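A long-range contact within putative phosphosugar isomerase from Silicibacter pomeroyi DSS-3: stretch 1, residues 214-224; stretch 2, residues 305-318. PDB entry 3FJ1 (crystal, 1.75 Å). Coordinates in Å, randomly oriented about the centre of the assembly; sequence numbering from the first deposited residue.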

# COMPACT_ATOMS: atom_id res chain seq x y z
N GLY A 214 -2.64 5.65 11.97
CA GLY A 214 -3.04 4.36 12.52
C GLY A 214 -4.28 3.82 11.80
O GLY A 214 -4.41 3.91 10.58
N THR A 215 -5.22 3.28 12.57
CA THR A 215 -6.41 2.60 12.02
C THR A 215 -7.16 3.44 10.98
O THR A 215 -7.55 2.92 9.90
CB THR A 215 -7.35 2.12 13.13
OG1 THR A 215 -6.60 1.41 14.13
CG2 THR A 215 -8.51 1.23 12.61
N SER A 216 -7.29 4.75 11.24
CA SER A 216 -8.09 5.62 10.39
C SER A 216 -7.45 5.85 9.01
O SER A 216 -8.10 6.37 8.09
CB SER A 216 -8.34 6.95 11.09
OG SER A 216 -7.16 7.74 11.11
N LEU A 217 -6.17 5.50 8.87
CA LEU A 217 -5.55 5.55 7.55
C LEU A 217 -6.29 4.69 6.54
O LEU A 217 -6.33 5.03 5.37
CB LEU A 217 -4.07 5.14 7.60
CG LEU A 217 -3.26 5.39 6.32
CD1 LEU A 217 -3.30 6.81 5.77
CD2 LEU A 217 -1.79 4.97 6.62
N ALA A 218 -6.92 3.61 7.00
CA ALA A 218 -7.66 2.71 6.09
C ALA A 218 -8.87 3.41 5.49
O ALA A 218 -9.14 3.31 4.29
CB ALA A 218 -8.07 1.39 6.83
N VAL A 219 -9.62 4.15 6.31
CA VAL A 219 -10.79 4.91 5.81
C VAL A 219 -10.31 6.18 5.07
O VAL A 219 -10.98 6.62 4.16
CB VAL A 219 -11.89 5.24 6.92
CG1 VAL A 219 -12.51 3.95 7.51
CG2 VAL A 219 -11.34 6.18 7.97
N SER A 220 -9.16 6.76 5.43
CA SER A 220 -8.60 7.87 4.66
C SER A 220 -8.30 7.37 3.21
O SER A 220 -8.59 8.06 2.22
CB SER A 220 -7.33 8.39 5.33
OG SER A 220 -6.80 9.50 4.62
N ASN A 221 -7.77 6.17 3.09
CA ASN A 221 -7.44 5.59 1.78
C ASN A 221 -8.74 5.32 0.99
O ASN A 221 -8.85 5.60 -0.20
CB ASN A 221 -6.69 4.25 1.94
CG ASN A 221 -5.27 4.42 2.46
OD1 ASN A 221 -4.77 5.55 2.56
ND2 ASN A 221 -4.62 3.32 2.79
N GLU A 222 -9.72 4.76 1.68
CA GLU A 222 -11.04 4.45 1.08
C GLU A 222 -11.72 5.73 0.60
O GLU A 222 -12.30 5.77 -0.49
CB GLU A 222 -11.92 3.73 2.12
CG GLU A 222 -13.45 3.58 1.84
CD GLU A 222 -13.83 2.74 0.62
OE1 GLU A 222 -12.94 2.14 0.00
OE2 GLU A 222 -15.06 2.68 0.28
N ALA A 223 -11.63 6.78 1.41
CA ALA A 223 -12.24 8.07 1.10
C ALA A 223 -11.67 8.66 -0.20
O ALA A 223 -12.43 9.08 -1.09
CB ALA A 223 -12.05 9.03 2.27
N ALA A 224 -10.34 8.66 -0.34
CA ALA A 224 -9.72 9.15 -1.57
C ALA A 224 -10.17 8.31 -2.79
O ALA A 224 -10.51 8.86 -3.83
CB ALA A 224 -8.20 9.22 -1.47
N ALA A 305 -12.52 2.52 19.90
CA ALA A 305 -11.52 2.97 18.94
C ALA A 305 -11.65 2.31 17.58
O ALA A 305 -11.51 2.98 16.55
CB ALA A 305 -10.13 2.67 19.48
N LEU A 306 -11.89 1.00 17.54
CA LEU A 306 -11.86 0.29 16.26
C LEU A 306 -13.10 0.44 15.36
O LEU A 306 -13.03 0.21 14.17
CB LEU A 306 -11.54 -1.20 16.51
CG LEU A 306 -10.11 -1.44 17.04
CD1 LEU A 306 -9.88 -2.92 17.37
CD2 LEU A 306 -9.11 -0.91 16.02
N THR A 307 -14.23 0.79 15.95
CA THR A 307 -15.46 1.03 15.19
C THR A 307 -15.59 2.50 14.78
O THR A 307 -16.34 2.82 13.85
CB THR A 307 -16.72 0.54 15.98
OG1 THR A 307 -16.57 0.88 17.37
CG2 THR A 307 -16.88 -1.01 15.87
N ASP A 308 -14.84 3.40 15.40
CA ASP A 308 -14.94 4.83 15.10
C ASP A 308 -14.77 5.17 13.62
O ASP A 308 -15.53 5.98 13.10
CB ASP A 308 -13.99 5.68 15.95
CG ASP A 308 -14.57 6.08 17.33
OD1 ASP A 308 -15.71 5.70 17.70
OD2 ASP A 308 -13.83 6.77 18.05
N PRO A 309 -13.78 4.58 12.94
CA PRO A 309 -13.61 4.92 11.52
C PRO A 309 -14.82 4.64 10.62
O PRO A 309 -14.99 5.35 9.64
CB PRO A 309 -12.37 4.10 11.11
CG PRO A 309 -11.61 3.95 12.38
CD PRO A 309 -12.68 3.72 13.42
N LEU A 310 -15.64 3.65 10.96
CA LEU A 310 -16.83 3.36 10.16
C LEU A 310 -17.83 4.52 10.22
O LEU A 310 -18.47 4.87 9.21
CB LEU A 310 -17.46 2.05 10.61
CG LEU A 310 -16.72 0.76 10.21
CD1 LEU A 310 -17.37 -0.38 10.95
CD2 LEU A 310 -16.69 0.53 8.69
N SER A 311 -17.96 5.15 11.38
CA SER A 311 -18.84 6.30 11.49
C SER A 311 -18.30 7.45 10.58
O SER A 311 -19.04 8.11 9.84
CB SER A 311 -18.93 6.71 12.97
OG SER A 311 -19.60 7.96 13.08
N LEU A 312 -16.99 7.67 10.61
CA LEU A 312 -16.37 8.75 9.83
C LEU A 312 -16.56 8.56 8.32
O LEU A 312 -16.84 9.50 7.61
CB LEU A 312 -14.87 8.82 10.15
CG LEU A 312 -14.46 8.96 11.61
CD1 LEU A 312 -12.94 9.04 11.73
CD2 LEU A 312 -15.14 10.21 12.21
N ILE A 313 -16.36 7.33 7.83
CA ILE A 313 -16.51 7.06 6.41
C ILE A 313 -17.97 7.23 5.97
O ILE A 313 -18.20 7.65 4.85
CB ILE A 313 -15.92 5.70 5.98
CG1 ILE A 313 -15.63 5.70 4.45
CG2 ILE A 313 -16.77 4.49 6.48
CD1 ILE A 313 -14.48 6.65 3.97
N VAL A 314 -18.93 6.88 6.82
CA VAL A 314 -20.35 7.08 6.47
C VAL A 314 -20.63 8.60 6.30
O VAL A 314 -21.29 9.03 5.32
CB VAL A 314 -21.32 6.40 7.46
CG1 VAL A 314 -22.76 6.87 7.22
CG2 VAL A 314 -21.22 4.82 7.34
N SER A 315 -20.11 9.41 7.22
CA SER A 315 -20.26 10.86 7.09
C SER A 315 -19.58 11.37 5.80
O SER A 315 -20.10 12.24 5.10
CB SER A 315 -19.73 11.57 8.32
OG SER A 315 -20.57 11.31 9.46
N PHE A 316 -18.41 10.82 5.51
CA PHE A 316 -17.70 11.20 4.28
C PHE A 316 -18.53 10.86 3.04
O PHE A 316 -18.63 11.67 2.11
CB PHE A 316 -16.33 10.50 4.21
CG PHE A 316 -15.60 10.77 2.91
CD1 PHE A 316 -14.88 11.91 2.74
CD2 PHE A 316 -15.64 9.87 1.87
CE1 PHE A 316 -14.21 12.15 1.55
CE2 PHE A 316 -15.00 10.12 0.68
CZ PHE A 316 -14.28 11.24 0.52
N TYR A 317 -19.07 9.64 3.01
CA TYR A 317 -19.88 9.19 1.87
C TYR A 317 -21.04 10.15 1.62
O TYR A 317 -21.37 10.52 0.49
CB TYR A 317 -20.45 7.79 2.12
CG TYR A 317 -19.47 6.61 2.12
CD1 TYR A 317 -18.35 6.58 1.29
CD2 TYR A 317 -19.75 5.48 2.89
CE1 TYR A 317 -17.50 5.46 1.27
CE2 TYR A 317 -18.90 4.37 2.88
CZ TYR A 317 -17.79 4.37 2.06
OH TYR A 317 -16.96 3.24 2.08
N SER A 318 -21.68 10.51 2.73
CA SER A 318 -22.79 11.45 2.75
C SER A 318 -22.35 12.83 2.21
O SER A 318 -23.04 13.40 1.38
CB SER A 318 -23.35 11.55 4.17
OG SER A 318 -24.39 12.51 4.23
O HOH W 1 -8.26 2.59 16.26

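The centre of this contact is apolar and is built around V219, which points toward the other stretch and meets two residues one helical turn apart, P309 and I313. Its CG1 lies 3.6 Å from P309 CB and 4.1 Å from I313 CB. A β-branched side chain suits this place because its bulk sits close to the backbone, and the compact proline ring opposite is equally economical of space. I313 carries the packing along the helix: with chi1 t and chi2 p, its CD1 comes to 3.5 Å from V219 O and 3.8 Å from A223 CB, and it also touches the aliphatic part of E222, 3.9 Å from E222 CG.

A223 provides the next layer. Its small methyl group, CB, lies over one face of the F316 ring, 3.5 Å from the centroid and only 13° off the ring normal, a CH-pi contact in which a weakly polarised C-H group meets the pi electrons. The ring also approaches the backbone, F316 CZ lying 3.3 Å from A223 O.

These layers follow from the backbone arrangement. The helices of the two stretches run nearly parallel, at 18°, with axes 9.6 Å apart at closest approach, so successive turns meet in step: S216 lies beside P309, and V219 beside I313.

Polar groups appear toward both ends. Near the C-terminal ends of the stretches, Y317 OH donates a hydrogen bond to E222 OE2 at 2.7 Å; the tyrosine supplies a long, rigid reach and the carboxylate a strong acceptor. At the other end, T215 serves both chemistries. Its CG2 lies 4.1 Å from P309 CG, while its OG1, 3.9 Å from L306 CD2, hydrogen-bonds to a water at 2.9 Å; that water's O in turn donates a weak bond to A305 O at 3.3 Å, bridging the stretches.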